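Local coordinates for SusD homolog (Bacteroides ovatus, PDB 4F53), which probably binds mucin O-glycans at the bacterial surface, as a SusD-like outer-membrane lipoprotein with a TPR-like helical fold, at residues A[184-187]-A[191-194]; A[232-237]-A[338-343]; A[165-170]-A[195-200]; A[23-28]-A[110-115]. All coordinates share one frame; numbering follows the deposited sequence.

Contact 1 of 4, residues A[184-187]-A[191-194]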
loop_
_atom_site.group_PDB
_atom_site.type_symbol
_atom_site.label_atom_id
_atom_site.label_comp_id
_atom_site.label_asym_id
_atom_site.label_seq_id
_atom_site.Cartn_x
_atom_site.Cartn_y
_atom_site.Cartn_z
ATOM N N ARG A 184 -15.254 -4.631 12.654
ATOM C CA ARG A 184 -15.868 -3.689 11.715
ATOM C C ARG A 184 -15.462 -3.995 10.274
ATOM O O ARG A 184 -15.691 -3.176 9.382
ATOM C CB ARG A 184 -15.507 -2.236 12.091
ATOM C CG ARG A 184 -15.957 -1.849 13.491
ATOM C CD ARG A 184 -15.619 -0.396 13.840
ATOM N NE ARG A 184 -16.479 0.551 13.121
ATOM C CZ ARG A 184 -17.726 0.853 13.471
ATOM N NH1 ARG A 184 -18.278 0.296 14.541
ATOM N NH2 ARG A 184 -18.439 1.692 12.741
ATOM N N ILE A 185 -14.902 -5.185 10.034
ATOM C CA ILE A 185 -14.512 -5.606 8.699
ATOM C C ILE A 185 -15.415 -6.747 8.216
ATOM O O ILE A 185 -15.982 -6.639 7.128
ATOM C CB ILE A 185 -12.988 -5.975 8.615
ATOM C CG1 ILE A 185 -12.112 -4.702 8.830
ATOM C CG2 ILE A 185 -12.655 -6.670 7.267
ATOM C CD1 ILE A 185 -10.649 -4.911 8.856
ATOM N N TYR A 186 -15.510 -7.846 8.979
ATOM C CA TYR A 186 -16.283 -9.028 8.584
ATOM C C TYR A 186 -17.433 -9.351 9.534
ATOM O O TYR A 186 -18.124 -10.364 9.337
ATOM C CB TYR A 186 -15.376 -10.253 8.452
ATOM C CG TYR A 186 -14.378 -10.158 7.322
ATOM C CD1 TYR A 186 -14.796 -9.917 6.010
ATOM C CD2 TYR A 186 -13.032 -10.432 7.534
ATOM C CE1 TYR A 186 -13.885 -9.903 4.949
ATOM C CE2 TYR A 186 -12.106 -10.380 6.490
ATOM C CZ TYR A 186 -12.544 -10.145 5.196
ATOM O OH TYR A 186 -11.643 -10.144 4.178
ATOM N N ASN A 187 -17.656 -8.481 10.538
ATOM C CA ASN A 187 -18.736 -8.576 11.523
ATOM C C ASN A 187 -18.781 -9.927 12.242
ATOM O O ASN A 187 -19.858 -10.485 12.434
ATOM C CB ASN A 187 -20.102 -8.270 10.868
ATOM C CG ASN A 187 -20.111 -6.980 10.093
ATOM O OD1 ASN A 187 -20.265 -6.977 8.863
ATOM N ND2 ASN A 187 -19.889 -5.865 10.786
ATOM N N SER A 191 -14.933 -17.414 9.047
ATOM C CA SER A 191 -14.577 -18.019 7.748
ATOM C C SER A 191 -14.053 -16.950 6.760
ATOM O O SER A 191 -13.209 -17.250 5.925
ATOM C CB SER A 191 -15.769 -18.772 7.160
ATOM O OG SER A 191 -16.795 -17.891 6.733
ATOM N N ALA A 192 -14.539 -15.708 6.879
ATOM C CA ALA A 192 -14.062 -14.576 6.084
ATOM C C ALA A 192 -12.608 -14.208 6.492
ATOM O O ALA A 192 -11.806 -13.868 5.634
ATOM C CB ALA A 192 -14.990 -13.388 6.253
ATOM N N TRP A 193 -12.268 -14.358 7.789
ATOM C CA TRP A 193 -10.938 -14.119 8.359
ATOM C C TRP A 193 -9.965 -15.212 7.946
ATOM O O TRP A 193 -8.780 -14.934 7.789
ATOM C CB TRP A 193 -11.010 -13.995 9.901
ATOM C CG TRP A 193 -11.450 -12.628 10.324
ATOM C CD1 TRP A 193 -12.603 -12.306 10.978
ATOM C CD2 TRP A 193 -10.771 -11.384 10.068
ATOM N NE1 TRP A 193 -12.678 -10.944 11.162
ATOM C CE2 TRP A 193 -11.591 -10.350 10.571
ATOM C CE3 TRP A 193 -9.586 -11.035 9.377
ATOM C CZ2 TRP A 193 -11.244 -9.000 10.458
ATOM C CZ3 TRP A 193 -9.249 -9.694 9.259
ATOM C CH2 TRP A 193 -10.058 -8.698 9.814
ATOM N N TYR A 194 -10.474 -16.446 7.774
ATOM C CA TYR A 194 -9.734 -17.619 7.291
ATOM C C TYR A 194 -9.230 -17.333 5.885
ATOM O O TYR A 194 -8.055 -17.567 5.608
ATOM C CB TYR A 194 -10.632 -18.879 7.309
ATOM C CG TYR A 194 -9.939 -20.134 6.819
ATOM C CD1 TYR A 194 -9.073 -20.845 7.649
ATOM C CD2 TYR A 194 -10.140 -20.609 5.523
ATOM C CE1 TYR A 194 -8.431 -22.002 7.204
ATOM C CE2 TYR A 194 -9.488 -21.758 5.062
ATOM C CZ TYR A 194 -8.643 -22.458 5.912
ATOM O OH TYR A 194 -7.999 -23.596 5.487
#

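Contact 2 of 4, residues A[232-237]-A[338-343]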
loop_
_atom_site.group_PDB
_atom_site.type_symbol
_atom_site.label_atom_id
_atom_site.label_comp_id
_atom_site.label_asym_id
_atom_site.label_seq_id
_atom_site.Cartn_x
_atom_site.Cartn_y
_atom_site.Cartn_z
ATOM N N GLY A 232 -7.674 -21.962 0.854
ATOM C CA GLY A 232 -8.801 -21.065 0.616
ATOM C C GLY A 232 -8.509 -19.589 0.803
ATOM O O GLY A 232 -8.453 -19.097 1.934
ATOM N N VAL A 233 -8.346 -18.871 -0.325
ATOM C CA VAL A 233 -8.091 -17.426 -0.334
ATOM C C VAL A 233 -9.409 -16.699 -0.704
ATOM O O VAL A 233 -10.427 -17.359 -0.915
ATOM C CB VAL A 233 -6.906 -17.045 -1.298
ATOM C CG1 VAL A 233 -5.570 -17.554 -0.767
ATOM C CG2 VAL A 233 -7.151 -17.524 -2.740
HETATM N N MSE A 234 -9.387 -15.355 -0.777
HETATM C CA MSE A 234 -10.519 -14.546 -1.240
HETATM C C MSE A 234 -10.764 -14.847 -2.719
HETATM O O MSE A 234 -9.806 -14.801 -3.492
HETATM C CB MSE A 234 -10.211 -13.048 -1.081
HETATM C CG MSE A 234 -10.090 -12.580 0.334
HETATM SE SE MSE A 234 -9.414 -10.737 0.218
HETATM C CE MSE A 234 -9.169 -10.452 2.077
ATOM N N THR A 235 -12.015 -15.154 -3.131
ATOM C CA THR A 235 -12.296 -15.438 -4.558
ATOM C C THR A 235 -13.445 -14.566 -5.096
ATOM O O THR A 235 -13.647 -14.499 -6.307
ATOM C CB THR A 235 -12.617 -16.934 -4.800
ATOM O OG1 THR A 235 -13.769 -17.259 -4.048
ATOM C CG2 THR A 235 -11.460 -17.884 -4.424
ATOM N N ALA A 236 -14.227 -13.958 -4.218
ATOM C CA ALA A 236 -15.351 -13.115 -4.627
ATOM C C ALA A 236 -15.101 -11.695 -4.154
ATOM O O ALA A 236 -14.429 -11.518 -3.131
ATOM C CB ALA A 236 -16.658 -13.657 -4.038
ATOM N N ALA A 237 -15.639 -10.688 -4.868
ATOM C CA ALA A 237 -15.494 -9.271 -4.481
ATOM C C ALA A 237 -15.919 -9.034 -3.006
ATOM O O ALA A 237 -15.281 -8.257 -2.302
ATOM C CB ALA A 237 -16.314 -8.379 -5.409
ATOM N N SER A 338 -9.578 -8.521 -5.597
ATOM C CA SER A 338 -8.926 -8.384 -6.906
ATOM C C SER A 338 -7.382 -8.539 -6.787
ATOM O O SER A 338 -6.777 -9.133 -7.677
ATOM C CB SER A 338 -9.300 -7.063 -7.576
ATOM O OG SER A 338 -8.774 -5.974 -6.843
ATOM N N GLU A 339 -6.772 -8.099 -5.661
ATOM C CA GLU A 339 -5.317 -8.244 -5.388
ATOM C C GLU A 339 -4.912 -9.746 -5.364
ATOM O O GLU A 339 -3.911 -10.115 -5.957
ATOM C CB GLU A 339 -4.945 -7.562 -4.055
ATOM C CG GLU A 339 -3.459 -7.645 -3.708
ATOM C CD GLU A 339 -3.033 -7.266 -2.297
ATOM O OE1 GLU A 339 -3.610 -6.322 -1.705
ATOM O OE2 GLU A 339 -2.075 -7.895 -1.797
ATOM N N VAL A 340 -5.748 -10.592 -4.761
ATOM C CA VAL A 340 -5.547 -12.030 -4.640
ATOM C C VAL A 340 -5.574 -12.690 -6.021
ATOM O O VAL A 340 -4.733 -13.541 -6.306
ATOM C CB VAL A 340 -6.601 -12.645 -3.672
ATOM C CG1 VAL A 340 -6.518 -14.170 -3.665
ATOM C CG2 VAL A 340 -6.424 -12.076 -2.260
ATOM N N ALA A 341 -6.505 -12.276 -6.890
ATOM C CA ALA A 341 -6.561 -12.815 -8.247
ATOM C C ALA A 341 -5.267 -12.440 -9.033
ATOM O O ALA A 341 -4.697 -13.294 -9.731
ATOM C CB ALA A 341 -7.810 -12.332 -8.959
ATOM N N PHE A 342 -4.756 -11.217 -8.839
ATOM C CA PHE A 342 -3.517 -10.769 -9.486
ATOM C C PHE A 342 -2.291 -11.460 -8.890
ATOM O O PHE A 342 -1.347 -11.757 -9.624
ATOM C CB PHE A 342 -3.372 -9.243 -9.441
ATOM C CG PHE A 342 -4.363 -8.545 -10.348
ATOM C CD1 PHE A 342 -4.328 -8.741 -11.730
ATOM C CD2 PHE A 342 -5.284 -7.628 -9.830
ATOM C CE1 PHE A 342 -5.229 -8.073 -12.566
ATOM C CE2 PHE A 342 -6.161 -6.944 -10.677
ATOM C CZ PHE A 342 -6.113 -7.161 -12.036
ATOM N N LEU A 343 -2.345 -11.798 -7.589
ATOM C CA LEU A 343 -1.285 -12.571 -6.948
ATOM C C LEU A 343 -1.258 -13.991 -7.518
ATOM O O LEU A 343 -0.184 -14.525 -7.771
ATOM C CB LEU A 343 -1.486 -12.591 -5.429
ATOM C CG LEU A 343 -1.015 -11.343 -4.652
ATOM C CD1 LEU A 343 -1.517 -11.403 -3.190
ATOM C CD2 LEU A 343 0.492 -11.243 -4.629
#

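Contact 3 of 4, residues A[165-170]-A[195-200]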
loop_
_atom_site.group_PDB
_atom_site.type_symbol
_atom_site.label_atom_id
_atom_site.label_comp_id
_atom_site.label_asym_id
_atom_site.label_seq_id
_atom_site.Cartn_x
_atom_site.Cartn_y
_atom_site.Cartn_z
ATOM N N ASN A 165 -0.245 -20.985 12.150
ATOM C CA ASN A 165 -0.966 -21.359 13.367
ATOM C C ASN A 165 -2.296 -20.618 13.457
ATOM O O ASN A 165 -3.276 -21.230 13.859
ATOM C CB ASN A 165 -0.107 -21.133 14.624
ATOM C CG ASN A 165 1.127 -22.026 14.650
ATOM O OD1 ASN A 165 1.102 -23.189 14.208
ATOM N ND2 ASN A 165 2.244 -21.500 15.145
ATOM N N ILE A 166 -2.346 -19.334 13.030
ATOM C CA ILE A 166 -3.562 -18.510 13.005
ATOM C C ILE A 166 -4.556 -19.143 12.017
ATOM O O ILE A 166 -5.731 -19.271 12.336
ATOM C CB ILE A 166 -3.236 -17.016 12.650
ATOM C CG1 ILE A 166 -2.463 -16.327 13.777
ATOM C CG2 ILE A 166 -4.499 -16.195 12.244
ATOM C CD1 ILE A 166 -1.680 -15.101 13.300
ATOM N N ILE A 167 -4.080 -19.549 10.835
ATOM C CA ILE A 167 -4.904 -20.192 9.801
ATOM C C ILE A 167 -5.562 -21.487 10.386
ATOM O O ILE A 167 -6.758 -21.706 10.180
ATOM C CB ILE A 167 -4.040 -20.448 8.540
ATOM C CG1 ILE A 167 -3.760 -19.116 7.796
ATOM C CG2 ILE A 167 -4.705 -21.477 7.594
ATOM C CD1 ILE A 167 -2.596 -19.140 6.801
ATOM N N THR A 168 -4.777 -22.317 11.123
ATOM C CA THR A 168 -5.232 -23.553 11.783
ATOM C C THR A 168 -6.340 -23.221 12.799
ATOM O O THR A 168 -7.379 -23.868 12.781
ATOM C CB THR A 168 -4.040 -24.286 12.428
ATOM O OG1 THR A 168 -3.123 -24.657 11.385
ATOM C CG2 THR A 168 -4.458 -25.538 13.228
ATOM N N VAL A 169 -6.141 -22.186 13.641
ATOM C CA VAL A 169 -7.125 -21.746 14.638
ATOM C C VAL A 169 -8.419 -21.255 13.934
ATOM O O VAL A 169 -9.500 -21.696 14.296
ATOM C CB VAL A 169 -6.543 -20.677 15.603
ATOM C CG1 VAL A 169 -7.635 -20.039 16.462
ATOM C CG2 VAL A 169 -5.452 -21.282 16.483
ATOM N N LEU A 170 -8.303 -20.415 12.911
ATOM C CA LEU A 170 -9.477 -19.880 12.213
ATOM C C LEU A 170 -10.275 -20.976 11.474
ATOM O O LEU A 170 -11.509 -20.875 11.394
ATOM C CB LEU A 170 -9.084 -18.772 11.249
ATOM C CG LEU A 170 -8.514 -17.490 11.867
ATOM C CD1 LEU A 170 -8.051 -16.546 10.789
ATOM C CD2 LEU A 170 -9.517 -16.809 12.793
ATOM N N LYS A 195 -10.116 -16.799 5.005
ATOM C CA LYS A 195 -9.769 -16.430 3.623
ATOM C C LYS A 195 -8.778 -15.290 3.600
ATOM O O LYS A 195 -7.864 -15.310 2.785
ATOM C CB LYS A 195 -11.024 -16.035 2.811
ATOM C CG LYS A 195 -11.990 -17.198 2.601
ATOM C CD LYS A 195 -13.030 -16.807 1.591
ATOM C CE LYS A 195 -14.256 -17.669 1.698
ATOM N NZ LYS A 195 -15.248 -17.308 0.654
ATOM N N PHE A 196 -8.943 -14.298 4.501
ATOM C CA PHE A 196 -8.051 -13.135 4.622
ATOM C C PHE A 196 -6.637 -13.614 4.993
ATOM O O PHE A 196 -5.678 -13.187 4.350
ATOM C CB PHE A 196 -8.605 -12.145 5.689
ATOM C CG PHE A 196 -7.768 -10.915 5.976
ATOM C CD1 PHE A 196 -6.658 -10.986 6.814
ATOM C CD2 PHE A 196 -8.092 -9.689 5.411
ATOM C CE1 PHE A 196 -5.872 -9.848 7.060
ATOM C CE2 PHE A 196 -7.329 -8.546 5.677
ATOM C CZ PHE A 196 -6.232 -8.626 6.508
ATOM N N ALA A 197 -6.520 -14.497 6.035
ATOM C CA ALA A 197 -5.252 -15.033 6.530
ATOM C C ALA A 197 -4.508 -15.823 5.435
ATOM O O ALA A 197 -3.308 -15.598 5.259
ATOM C CB ALA A 197 -5.477 -15.890 7.757
ATOM N N ASN A 198 -5.206 -16.676 4.659
ATOM C CA ASN A 198 -4.552 -17.394 3.553
ATOM C C ASN A 198 -4.146 -16.430 2.425
ATOM O O ASN A 198 -3.117 -16.627 1.787
ATOM C CB ASN A 198 -5.446 -18.492 2.999
ATOM C CG ASN A 198 -5.436 -19.718 3.848
ATOM O OD1 ASN A 198 -4.375 -20.289 4.135
ATOM N ND2 ASN A 198 -6.616 -20.139 4.273
ATOM N N SER A 199 -4.942 -15.367 2.199
ATOM C CA SER A 199 -4.664 -14.335 1.187
ATOM C C SER A 199 -3.415 -13.547 1.588
ATOM O O SER A 199 -2.614 -13.207 0.722
ATOM C CB SER A 199 -5.868 -13.417 1.042
ATOM O OG SER A 199 -6.965 -14.198 0.587
ATOM N N LEU A 200 -3.220 -13.303 2.917
ATOM C CA LEU A 200 -2.038 -12.619 3.444
ATOM C C LEU A 200 -0.799 -13.531 3.248
ATOM O O LEU A 200 0.283 -13.066 2.902
ATOM C CB LEU A 200 -2.251 -12.289 4.943
ATOM C CG LEU A 200 -1.086 -11.597 5.678
ATOM C CD1 LEU A 200 -0.829 -10.177 5.130
ATOM C CD2 LEU A 200 -1.353 -11.544 7.181
#

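Contact 4 of 4, residues A[23-28]-A[110-115]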
loop_
_atom_site.group_PDB
_atom_site.type_symbol
_atom_site.label_atom_id
_atom_site.label_comp_id
_atom_site.label_asym_id
_atom_site.label_seq_id
_atom_site.Cartn_x
_atom_site.Cartn_y
_atom_site.Cartn_z
ATOM N N VAL A 23 -13.819 -12.058 33.187
ATOM C CA VAL A 23 -13.278 -11.483 31.954
ATOM C C VAL A 23 -14.112 -10.269 31.519
ATOM O O VAL A 23 -15.340 -10.380 31.419
ATOM C CB VAL A 23 -13.188 -12.534 30.819
ATOM N N ASP A 24 -13.447 -9.111 31.270
ATOM C CA ASP A 24 -14.121 -7.881 30.849
ATOM C C ASP A 24 -14.163 -7.846 29.333
ATOM O O ASP A 24 -13.222 -7.347 28.700
ATOM C CB ASP A 24 -13.444 -6.617 31.432
ATOM C CG ASP A 24 -14.104 -5.287 31.065
ATOM O OD1 ASP A 24 -15.277 -5.301 30.611
ATOM O OD2 ASP A 24 -13.467 -4.231 31.276
ATOM N N TRP A 25 -15.269 -8.387 28.761
ATOM C CA TRP A 25 -15.539 -8.455 27.316
ATOM C C TRP A 25 -15.561 -7.057 26.715
ATOM O O TRP A 25 -15.108 -6.861 25.593
ATOM C CB TRP A 25 -16.875 -9.191 27.017
ATOM C CG TRP A 25 -17.617 -8.658 25.817
ATOM C CD1 TRP A 25 -18.725 -7.861 25.827
ATOM C CD2 TRP A 25 -17.221 -8.775 24.444
ATOM N NE1 TRP A 25 -19.058 -7.495 24.543
ATOM C CE2 TRP A 25 -18.147 -8.035 23.676
ATOM C CE3 TRP A 25 -16.146 -9.402 23.790
ATOM C CZ2 TRP A 25 -18.050 -7.932 22.289
ATOM C CZ3 TRP A 25 -16.051 -9.297 22.416
ATOM C CH2 TRP A 25 -16.993 -8.570 21.682
ATOM N N TYR A 26 -16.104 -6.082 27.462
ATOM C CA TYR A 26 -16.207 -4.710 26.967
ATOM C C TYR A 26 -14.816 -4.153 26.590
ATOM O O TYR A 26 -14.671 -3.563 25.520
ATOM C CB TYR A 26 -16.893 -3.805 28.009
ATOM C CG TYR A 26 -17.230 -2.429 27.483
ATOM C CD1 TYR A 26 -18.462 -2.171 26.890
ATOM C CD2 TYR A 26 -16.311 -1.382 27.565
ATOM C CE1 TYR A 26 -18.774 -0.908 26.387
ATOM C CE2 TYR A 26 -16.607 -0.117 27.054
ATOM C CZ TYR A 26 -17.849 0.119 26.483
ATOM O OH TYR A 26 -18.174 1.368 26.005
ATOM N N LEU A 27 -13.798 -4.368 27.464
ATOM C CA LEU A 27 -12.424 -3.904 27.249
ATOM C C LEU A 27 -11.740 -4.690 26.120
ATOM O O LEU A 27 -11.106 -4.064 25.283
ATOM C CB LEU A 27 -11.597 -3.974 28.556
ATOM C CG LEU A 27 -10.090 -3.623 28.491
ATOM C CD1 LEU A 27 -9.836 -2.217 27.923
ATOM C CD2 LEU A 27 -9.446 -3.754 29.840
ATOM N N VAL A 28 -11.879 -6.036 26.097
ATOM C CA VAL A 28 -11.294 -6.943 25.092
ATOM C C VAL A 28 -11.770 -6.536 23.665
ATOM O O VAL A 28 -10.942 -6.407 22.759
ATOM C CB VAL A 28 -11.619 -8.426 25.434
ATOM C CG1 VAL A 28 -11.402 -9.362 24.241
ATOM C CG2 VAL A 28 -10.810 -8.895 26.638
ATOM N N GLU A 110 -8.550 -18.225 22.421
ATOM C CA GLU A 110 -7.721 -18.611 21.290
ATOM C C GLU A 110 -8.077 -17.837 20.008
ATOM O O GLU A 110 -7.177 -17.480 19.250
ATOM C CB GLU A 110 -7.878 -20.119 21.061
ATOM C CG GLU A 110 -6.792 -20.754 20.205
ATOM C CD GLU A 110 -6.958 -22.240 19.933
ATOM O OE1 GLU A 110 -8.088 -22.762 20.089
ATOM O OE2 GLU A 110 -5.954 -22.880 19.545
ATOM N N LEU A 111 -9.369 -17.573 19.775
ATOM C CA LEU A 111 -9.812 -16.872 18.585
ATOM C C LEU A 111 -9.390 -15.389 18.627
ATOM O O LEU A 111 -8.880 -14.869 17.622
ATOM C CB LEU A 111 -11.337 -17.021 18.412
ATOM C CG LEU A 111 -11.980 -16.302 17.205
ATOM C CD1 LEU A 111 -11.396 -16.778 15.881
ATOM C CD2 LEU A 111 -13.462 -16.519 17.178
ATOM N N PHE A 112 -9.572 -14.724 19.785
ATOM C CA PHE A 112 -9.241 -13.310 19.953
ATOM C C PHE A 112 -7.730 -13.078 19.972
ATOM O O PHE A 112 -7.266 -12.053 19.486
ATOM C CB PHE A 112 -9.915 -12.748 21.214
ATOM C CG PHE A 112 -11.251 -12.118 20.900
ATOM C CD1 PHE A 112 -12.387 -12.906 20.709
ATOM C CD2 PHE A 112 -11.372 -10.735 20.745
ATOM C CE1 PHE A 112 -13.621 -12.319 20.375
ATOM C CE2 PHE A 112 -12.609 -10.146 20.431
ATOM C CZ PHE A 112 -13.722 -10.941 20.240
ATOM N N LEU A 113 -6.968 -14.037 20.492
ATOM C CA LEU A 113 -5.506 -13.945 20.531
ATOM C C LEU A 113 -4.928 -14.183 19.134
ATOM O O LEU A 113 -3.927 -13.555 18.777
ATOM C CB LEU A 113 -4.916 -14.935 21.549
ATOM C CG LEU A 113 -5.301 -14.693 22.994
ATOM C CD1 LEU A 113 -5.096 -15.951 23.813
ATOM C CD2 LEU A 113 -4.598 -13.454 23.578
ATOM N N SER A 114 -5.600 -15.040 18.330
ATOM C CA SER A 114 -5.202 -15.327 16.956
ATOM C C SER A 114 -5.471 -14.125 16.058
ATOM O O SER A 114 -4.633 -13.777 15.229
ATOM C CB SER A 114 -5.915 -16.571 16.441
ATOM O OG SER A 114 -5.326 -17.700 17.065
ATOM N N LEU A 115 -6.619 -13.461 16.261
ATOM C CA LEU A 115 -6.964 -12.256 15.514
ATOM C C LEU A 115 -6.019 -11.097 15.888
ATOM O O LEU A 115 -5.553 -10.395 15.005
ATOM C CB LEU A 115 -8.413 -11.869 15.779
ATOM C CG LEU A 115 -9.461 -12.700 15.072
ATOM C CD1 LEU A 115 -10.807 -12.411 15.660
ATOM C CD2 LEU A 115 -9.460 -12.441 13.573
#

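Contact 1 of 4, residues A[184-187]-A[191-194]
Ile185, Tyr186 and Trp193 all hold on to one carboxylate, that of Asp183 just ahead in the chain. Its OD1 takes the backbone N-H groups of Ile185 and Tyr186, while OD2 accepts from the indole NE1 of Trp193, so the loop and the first turn of helix 190-207 share an acid. With the indole's polar edge tied down in this way, the face of Trp193 is offered to the Tyr186 ring in an edge-to-face pair. Ring centroids lie 4.8 Å apart and the planes stand at 81°. Tyr186 CD2 is the atom that points in, sitting over the middle of the indole and coming within 3.4 Å of Trp193 CE2. Tyr186 CG lies anti to its carbonyl carbon (chi1 -66°), which brings the ring between Ile185 CG2 and Ala192 CB. Ala192 CB sits over one ring face, 3.6 Å from the Tyr186 centroid, in a CH-pi contact. Ile185 CG2 covers the opposite face of the same ring, and Ile185 CB also reaches Trp193 CZ2 at 3.9 Å. At its far end Tyr186 OH hydrogen-bonds to Asp239 O, beyond the two segments. The tyrosine is thus lined by apolar groups on both faces and at one edge, with its hydroxyl satisfied, which should fix the ring's rotation and hold the loop against the helix it leads into.

Contact 2 of 4, residues A[232-237]-A[338-343]
Chi1 of 173° places Val340 CG1 anti to its backbone N and leaves CG2 beside that N, so CG1 meets Val233 and the carbonyl O of Met234, while CG2 meets the side chain of Met234. On the loop side Val233 has chi1 -69°, with CG1 anti to the carbonyl carbon and CG2 wedged between the backbone N and the carbonyl carbon. It is this hemmed-in methyl that meets the helix: Val233 CG2 lies 3.5 Å from Val340 CG1, the two side chains slanting past each other. Val340 CG1 also rests against the backbone, 3.4 Å from Met234 O. The other methyl, Val340 CG2, lies loosely alongside the selenomethionine chain, 4.1 Å from both Met234 CB and Met234 SE. That chain is extended and crosses the valine at about a right angle, heading on toward Phe196 of helix 190-207.

The loop is the link between helix 221-231 and strand 241-243. Gly232 breaks out of the helix with positive phi, and the chain then runs past helix 337-349, more than a hundred residues later in sequence. Helix 190-207 contributes as well: Met234 N donates to Ser199 OG, whose side chain also touches Val233 and Val340. Thr235 N and Ala236 N both donate to Asp239 OD2. Across the two segments there is no hydrogen bond, so loop and helix meet through buried methyls and the selenomethionine chain, an apolar fit without directional bonds.

Contact 3 of 4, residues A[165-170]-A[195-200]
An antiparallel pair of consecutive helices, 152-173 and 190-207, is joined here through Ile167 and Leu170 on one side and Ala197 and Asn198 on the other. The short segments run at 159° to each other and their axes approach to 9.5 Å. Ala197 CB faces the partner helix and receives Ile167 CG1 at 3.7 Å and Leu170 CD1 at 4.0 Å, from two residues one helical turn apart. Ile167 CD1 then passes on to Asn198, lying 3.4 Å from Asn198 OD1, while Ile167 CG2 is near the same oxygen at 3.7 Å. The isoleucine thus rests mainly against the amide oxygen, in van der Waals contact and not a hydrogen bond. Such antiparallel packing of successive helices is what builds the TPR-like scaffold of SusD proteins, and helix 110-131 packs on the same pair, with Leu111 against Leu170. The Asn198 amide has a partner outside the pair too, its ND2 making a weak hydrogen bond to Gly232 O. On the side turned from Ile167, Ser199 OG donates to Lys195 O at 2.6 Å, tilted 34° out of the carbonyl plane. Ser199 N reaches that oxygen from the opposite face, at 3.0 Å. Beyond it the Lys195 NZ ammonium forms a salt bridge with Asp239 OD1.

Contact 4 of 4, residues A[23-28]-A[110-115]
Val28 and Phe112 make the firm half of this contact, Trp25 and Phe112 the looser one, where the first modelled helix of the helical SusD fold, 25-37, meets helix 110-131. On the inner side Val28 CG1 stands 3.8 Å from Phe112 CD2, and both residues are buried. The valine's CG1 lies anti to its backbone N (chi1 163°), which directs that methyl to the phenyl ring. Helix 82-106 packs on the same valine through Gln106. Backbones remain well apart here, with 8.4 Å between Val28 CA and Phe112 CA, so it is the phenylalanine that spans the gap.

Toward solvent the contact thins out. Trp25 opens helix 25-37 just after Asp24 at the N-cap, and its side chain is exposed and modelled in two conformers, so the ring contact should be read with some caution. In the conformer given, Phe112 CZ comes to the edge of the indole, near its plane, while the two ring planes are almost perpendicular at 87°. Their centroids are 6.0 Å apart, and the indole meets the phenyl ring obliquely. Trp25 also leans on the loop residues Ser179, Ser181 and Ala182. The nearest approach of the two rings in this conformer is between single carbons, Trp25 CZ3 and Phe112 CZ, at 3.6 Å.

How the contacts relate
From the N terminus, contact 4 comes first, closing a loop of about 80 mostly helical residues by bringing the start of helix 25-37 onto helix 110-131. Contact 3 then folds helix 190-207 back on helix 152-173, and contact 1 is nested inside that turn, seating the connecting loop on the same helix. Contact 2 follows in series, spanning some 100 residues to bring helix 337-349 to the loop after helix 221-231. None of the loops cross. Contacts 1 and 3 share helix 190-207; contact 3 also abuts contact 4, through helices 110-131 and 152-173, and contact 2, through the loop 232-237. Contacts 2 and 4 stay apart, about 12 Å between nearest atoms.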